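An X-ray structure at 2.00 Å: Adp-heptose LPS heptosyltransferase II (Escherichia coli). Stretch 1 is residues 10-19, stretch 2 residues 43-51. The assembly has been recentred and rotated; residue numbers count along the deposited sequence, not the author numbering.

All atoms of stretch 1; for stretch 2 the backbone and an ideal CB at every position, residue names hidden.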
# COMPACT_ATOMS: atom_id res chain seq x y z
N TRP A 10 6.23 4.21 3.77
CA TRP A 10 6.15 3.24 2.69
C TRP A 10 4.70 3.08 2.29
O TRP A 10 3.82 3.05 3.14
CB TRP A 10 6.70 1.89 3.14
CG TRP A 10 8.14 1.94 3.48
CD1 TRP A 10 8.69 2.04 4.72
CD2 TRP A 10 9.24 1.91 2.56
NE1 TRP A 10 10.06 2.08 4.64
CE2 TRP A 10 10.42 2.00 3.32
CE3 TRP A 10 9.33 1.83 1.16
CZ2 TRP A 10 11.69 1.99 2.73
CZ3 TRP A 10 10.59 1.82 0.58
CH2 TRP A 10 11.76 1.91 1.36
N VAL A 11 4.46 2.99 0.98
CA VAL A 11 3.10 2.85 0.47
C VAL A 11 2.36 1.70 1.14
O VAL A 11 1.26 1.89 1.66
CB VAL A 11 3.11 2.63 -1.06
CG1 VAL A 11 1.70 2.34 -1.54
CG2 VAL A 11 3.64 3.87 -1.75
N GLY A 12 2.95 0.51 1.13
CA GLY A 12 2.30 -0.64 1.74
C GLY A 12 1.88 -0.39 3.17
O GLY A 12 0.71 -0.56 3.52
N ASP A 13 2.84 0.01 4.00
CA ASP A 13 2.61 0.28 5.40
C ASP A 13 1.54 1.36 5.61
O ASP A 13 0.70 1.24 6.49
CB ASP A 13 3.92 0.71 6.07
CG ASP A 13 4.94 -0.41 6.12
OD1 ASP A 13 4.73 -1.46 5.48
OD2 ASP A 13 5.97 -0.25 6.81
N MSE A 14 1.58 2.40 4.79
CA MSE A 14 0.60 3.47 4.90
C MSE A 14 -0.80 2.93 4.61
O MSE A 14 -1.77 3.29 5.28
CB MSE A 14 0.92 4.60 3.92
CG MSE A 14 -0.06 5.78 3.98
SE MSE A 14 -0.18 6.61 5.75
CE MSE A 14 1.56 7.45 5.80
N MSE A 15 -0.90 2.06 3.62
CA MSE A 15 -2.19 1.50 3.28
C MSE A 15 -2.68 0.69 4.50
O MSE A 15 -3.84 0.80 4.90
CB MSE A 15 -2.05 0.60 2.04
CG MSE A 15 -3.36 0.35 1.27
SE MSE A 15 -4.18 1.97 0.58
CE MSE A 15 -5.76 2.06 1.73
N MSE A 16 -1.79 -0.10 5.10
CA MSE A 16 -2.16 -0.89 6.27
C MSE A 16 -2.58 -0.02 7.45
O MSE A 16 -3.44 -0.41 8.23
CB MSE A 16 -0.99 -1.77 6.73
CG MSE A 16 -0.49 -2.74 5.71
SE MSE A 16 -1.94 -3.70 4.94
CE MSE A 16 -2.36 -4.78 6.44
N SER A 17 -1.98 1.16 7.58
CA SER A 17 -2.30 2.03 8.70
C SER A 17 -3.74 2.50 8.65
O SER A 17 -4.28 2.96 9.66
CB SER A 17 -1.34 3.22 8.77
OG SER A 17 -1.53 4.13 7.70
N GLN A 18 -4.38 2.39 7.49
CA GLN A 18 -5.77 2.81 7.42
C GLN A 18 -6.61 1.97 8.37
O GLN A 18 -7.63 2.43 8.87
CB GLN A 18 -6.33 2.67 6.00
CG GLN A 18 -7.69 3.36 5.87
CD GLN A 18 -8.41 3.04 4.58
OE1 GLN A 18 -9.39 3.70 4.22
NE2 GLN A 18 -7.94 2.01 3.88
N SER A 19 -6.21 0.73 8.62
CA SER A 19 -6.97 -0.13 9.53
C SER A 19 -7.01 0.45 10.93
O SER A 19 -8.01 0.32 11.63
CB SER A 19 -6.36 -1.53 9.58
OG SER A 19 -6.63 -2.23 8.38
N UNK A 43 -1.01 12.50 -1.16
CA UNK A 43 -1.99 12.04 -2.15
C UNK A 43 -2.79 10.81 -1.72
O UNK A 43 -4.01 10.76 -1.90
CB UNK A 43 -1.27 11.73 -3.46
N UNK A 44 -2.11 9.83 -1.13
CA UNK A 44 -2.78 8.61 -0.69
C UNK A 44 -3.73 8.89 0.47
O UNK A 44 -4.86 8.39 0.51
CB UNK A 44 -1.75 7.56 -0.28
N UNK A 45 -3.25 9.69 1.41
CA UNK A 45 -4.05 10.06 2.57
C UNK A 45 -5.33 10.78 2.16
O UNK A 45 -6.36 10.66 2.82
CB UNK A 45 -3.23 10.94 3.52
N UNK A 46 -5.25 11.54 1.07
CA UNK A 46 -6.41 12.29 0.60
C UNK A 46 -7.50 11.35 0.11
O UNK A 46 -8.65 11.75 -0.05
CB UNK A 46 -6.01 13.26 -0.51
N UNK A 47 -7.14 10.09 -0.14
CA UNK A 47 -8.11 9.10 -0.59
C UNK A 47 -8.76 8.37 0.57
O UNK A 47 -9.69 7.59 0.36
CB UNK A 47 -7.44 8.09 -1.52
N UNK A 48 -8.26 8.59 1.79
CA UNK A 48 -8.80 7.95 3.00
C UNK A 48 -9.74 8.91 3.73
O UNK A 48 -9.32 9.96 4.22
CB UNK A 48 -7.67 7.51 3.93
N UNK A 49 -11.04 8.56 3.79
CA UNK A 49 -12.03 9.40 4.47
C UNK A 49 -11.85 9.52 5.98
O UNK A 49 -12.36 10.45 6.60
CB UNK A 49 -13.43 8.85 4.19
N UNK A 50 -11.13 8.57 6.57
CA UNK A 50 -10.90 8.58 8.01
C UNK A 50 -9.90 9.66 8.43
O UNK A 50 -9.85 10.05 9.60
CB UNK A 50 -10.40 7.21 8.47
N UNK A 51 -9.12 10.15 7.47
CA UNK A 51 -8.11 11.16 7.75
C UNK A 51 -8.63 12.59 7.62
O UNK A 51 -9.13 13.00 6.58
CB UNK A 51 -6.92 10.96 6.81

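Stretch 1 is a helix from V11 onward, and the side it turns to stretch 2 carries V11, M14, M15 and Q18. M14 and M15 are selenomethionine.

Position 43 has nothing of stretch 1 within 5.5 Å of its ideal CB. Stretch 1 sets no demand here. The residue is P43, out of reach.

Position 44 is helical and points toward stretch 1. Its ideal CB lies 4.9 Å from M14 CG, and V11, M14 and M15 offer an apolar surface. A leucine, isoleucine or methionine would suit. It is L44. Its CD2 lies 3.9 Å from M14 CG and 4.4 Å from V11 CG1, while CD1 lies 4.2 Å from M15 SE.

Position 45 points sideways, with no atom of stretch 1 near its ideal CB. A small residue would leave M14 untouched; a longer apolar one could reach its selenium. The residue is L45, whose end comes nearer: CD2 is 3.7 Å from M14 SE.

Position 46 is far from stretch 1, and many residues would fit. It is S46, which turns back on its own stretch: OG donates to P43 O at 2.6 Å.

Position 47 points sideways into space that stretch 1 does not fill, so a long polar chain is possible. It is R47. Its end leads away, and its guanidinium bonds elsewhere in the structure.

Position 48 closes a type I turn begun at 45, with extended angles (-99/114). Its CB points toward stretch 1, and the ideal CB is 4.2 Å from Q18 OE1. Between this CB and M14 lies a long apolar path, suited to a flexible chain; a leucine would reach less far. It is M48, also selenomethionine. SE lies 4.0 Å from Q18 CG, and CE ends 3.9 Å from M14 CG and 4.4 Å from M15 CE. The chain therefore runs along the helix side from Q18 to M14.

Position 49 points sideways. Its phi of -66° would allow proline, among many others. It is P49, with only a marginal approach to Q18.

Position 50 points toward stretch 1, its ideal CB 5.4 Å from Q18 CG. The amide end of Q18 is the polar group on offer, so a glutamate, glutamine or other polar chain would suit. It is E50. Its OE1 lies 2.9 Å from the atom modelled as Q18 OE1; the amide is probably turned over, and a hydrogen bond is possible.

Position 51 is out of reach, so stretch 1 does not select its side chain. It is V51.

Stretch 2, residues 43-51: PLLSRMPEV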
# COMPACT_ATOMS: atom_id res chain seq x y z
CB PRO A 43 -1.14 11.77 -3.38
CG PRO A 43 -0.05 12.79 -3.25
CD PRO A 43 0.31 12.68 -1.78
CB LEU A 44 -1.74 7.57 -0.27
CG LEU A 44 -2.25 6.15 -0.00
CD1 LEU A 44 -3.06 5.66 -1.19
CD2 LEU A 44 -1.08 5.23 0.26
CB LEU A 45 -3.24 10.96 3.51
CG LEU A 45 -2.06 10.29 4.21
CD1 LEU A 45 -1.16 11.35 4.83
CD2 LEU A 45 -2.58 9.32 5.27
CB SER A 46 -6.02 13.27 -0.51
OG SER A 46 -5.82 12.59 -1.74
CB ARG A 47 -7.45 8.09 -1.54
CG ARG A 47 -6.83 8.68 -2.79
CD ARG A 47 -7.84 9.47 -3.62
NE ARG A 47 -9.07 8.72 -3.90
CZ ARG A 47 -10.01 9.14 -4.73
NH1 ARG A 47 -9.87 10.30 -5.37
NH2 ARG A 47 -11.11 8.43 -4.92
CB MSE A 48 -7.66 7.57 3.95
CG MSE A 48 -6.70 6.54 3.39
SE MSE A 48 -5.26 6.22 4.61
CE MSE A 48 -3.87 5.64 3.35
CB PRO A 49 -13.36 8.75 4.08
CG PRO A 49 -12.99 7.31 3.93
CD PRO A 49 -11.67 7.37 3.19
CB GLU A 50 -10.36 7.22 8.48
CG GLU A 50 -11.27 6.02 8.20
CD GLU A 50 -11.26 5.57 6.74
OE1 GLU A 50 -10.28 5.86 6.02
OE2 GLU A 50 -12.24 4.91 6.32
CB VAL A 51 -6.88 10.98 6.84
CG1 VAL A 51 -5.90 12.12 7.04
CG2 VAL A 51 -6.22 9.65 7.16
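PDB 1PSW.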